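Alanine racemase, biosynthetic (Pseudomonas aeruginosa PAO1, PDB 6A2F) belongs to the fold-type III alanine racemase family, whose chains join an N-terminal TIM barrel carrying the pyridoxal phosphate cofactor to a C-terminal beta domain. Local coordinates at residues A[157-162]-A[191-196]. Residues are numbered along the deposited sequence; the frame is centred on the assembly and turned at random.
Sequences ISHFAC and LANSAA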
# COMPACT_ATOMS: atom_id res chain seq x y z
N ILE A 157 -27.94 7.03 -10.36
CA ILE A 157 -26.48 7.02 -10.44
C ILE A 157 -25.97 5.82 -11.25
O ILE A 157 -26.51 4.71 -11.15
CB ILE A 157 -25.81 7.12 -9.04
CG1 ILE A 157 -24.30 7.38 -9.16
CG2 ILE A 157 -26.09 5.88 -8.19
CD1 ILE A 157 -23.58 7.63 -7.85
N SER A 158 -24.96 6.07 -12.08
CA SER A 158 -24.23 5.02 -12.78
C SER A 158 -22.79 5.46 -12.98
O SER A 158 -22.45 6.63 -12.75
CB SER A 158 -24.90 4.69 -14.12
OG SER A 158 -24.58 3.37 -14.52
N HIS A 159 -21.94 4.54 -13.42
CA HIS A 159 -20.50 4.78 -13.47
C HIS A 159 -19.89 4.15 -14.73
O HIS A 159 -20.17 2.99 -15.04
CB HIS A 159 -19.85 4.23 -12.20
CG HIS A 159 -18.41 4.59 -12.03
ND1 HIS A 159 -18.00 5.85 -11.63
CD2 HIS A 159 -17.28 3.86 -12.19
CE1 HIS A 159 -16.68 5.88 -11.56
NE2 HIS A 159 -16.22 4.68 -11.90
N PHE A 160 -19.06 4.92 -15.44
CA PHE A 160 -18.42 4.48 -16.68
C PHE A 160 -17.29 3.49 -16.43
O PHE A 160 -16.64 3.54 -15.39
CB PHE A 160 -17.81 5.67 -17.43
CG PHE A 160 -18.82 6.54 -18.13
CD1 PHE A 160 -19.61 6.03 -19.16
CD2 PHE A 160 -18.95 7.88 -17.79
CE1 PHE A 160 -20.52 6.85 -19.83
CE2 PHE A 160 -19.86 8.70 -18.45
CZ PHE A 160 -20.64 8.18 -19.47
N ALA A 161 -17.05 2.60 -17.39
CA ALA A 161 -15.95 1.63 -17.30
C ALA A 161 -14.70 2.05 -18.10
O ALA A 161 -13.59 1.60 -17.80
CB ALA A 161 -16.41 0.25 -17.74
N CYS A 162 -14.89 2.90 -19.10
CA CYS A 162 -13.82 3.21 -20.05
C CYS A 162 -13.78 4.68 -20.47
O CYS A 162 -13.23 5.02 -21.52
CB CYS A 162 -13.93 2.34 -21.31
SG CYS A 162 -14.12 0.57 -21.04
N LEU A 191 -23.62 10.78 -13.24
CA LEU A 191 -22.99 9.81 -14.14
C LEU A 191 -21.48 10.02 -14.31
O LEU A 191 -20.74 9.07 -14.55
CB LEU A 191 -23.70 9.83 -15.50
CG LEU A 191 -23.22 8.98 -16.69
CD1 LEU A 191 -23.15 7.50 -16.35
CD2 LEU A 191 -24.14 9.23 -17.87
N ALA A 192 -21.03 11.27 -14.15
CA ALA A 192 -19.66 11.66 -14.53
C ALA A 192 -18.60 11.51 -13.44
O ALA A 192 -18.66 12.19 -12.40
CB ALA A 192 -19.66 13.09 -15.06
N ASN A 193 -17.63 10.62 -13.68
CA ASN A 193 -16.36 10.61 -12.93
C ASN A 193 -15.41 11.69 -13.49
O ASN A 193 -15.81 12.47 -14.36
CB ASN A 193 -15.71 9.22 -12.93
CG ASN A 193 -15.51 8.65 -14.33
OD1 ASN A 193 -15.64 9.35 -15.34
ND2 ASN A 193 -15.19 7.36 -14.40
N SER A 194 -14.17 11.74 -12.99
CA SER A 194 -13.21 12.76 -13.43
C SER A 194 -13.04 12.74 -14.95
O SER A 194 -13.13 13.79 -15.60
CB SER A 194 -11.85 12.55 -12.76
OG SER A 194 -11.92 12.74 -11.36
N ALA A 195 -12.81 11.55 -15.48
CA ALA A 195 -12.69 11.34 -16.92
C ALA A 195 -13.83 12.00 -17.68
O ALA A 195 -13.60 12.80 -18.60
CB ALA A 195 -12.62 9.85 -17.23
N ALA A 196 -15.06 11.70 -17.27
CA ALA A 196 -16.25 12.22 -17.93
C ALA A 196 -16.47 13.70 -17.67
O ALA A 196 -16.99 14.41 -18.54
CB ALA A 196 -17.48 11.41 -17.53
O HOH W 1 -13.34 6.18 -12.34
O HOH W 2 -14.48 5.25 -16.51
O HOH W 3 -18.58 7.39 -14.17
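Asn-193 ND2 is held by two waters that link it to Phe-160 and His-159. One accepts from ND2 at 3.1 Å and makes a weak bond to Phe-160 O, while the other is weakly bound to both ND2 and His-159 NE2. NE2 also bonds Tyr-254 OH of the second subunit, and ND1 bonds Arg-209. Between the two side chains, His-159 CE1 lies 3.5 Å from Asn-193 ND2, the imidazole and amide planes standing nearly perpendicular (86°). With CG set between the backbone N and carbonyl carbon (chi1 54°), Asn-193 turns its other amide atom, OD1, back to cap helix 194-199, accepting from Ala-196 N at 3.1 Å. A third water joins the backbones: it accepts from Phe-160 N and donates to Leu-191 O, each at 2.8 Å, and weakly accepts from Asn-193 N.

Apolar contacts complete the interface: the Phe-160 ring packs against Leu-191 with one face, and Ala-196 CB comes obliquely to Phe-160 CE2 at 3.7 Å. Leu-191 CD1 sits over that face in a CH-pi contact, 4.2 Å from the centroid. Phe-178 of helix 169-179 packs on Leu-191, and Thr-171 on Phe-160. Next to Asn-193, Ser-194 OG bonds the phosphate of the cofactor-lysine adduct at position 34. The contact lies where the loops after adjacent parallel strands 151-157 and 189-190 meet, an arrangement characteristic of the phosphate-binding end of a TIM barrel.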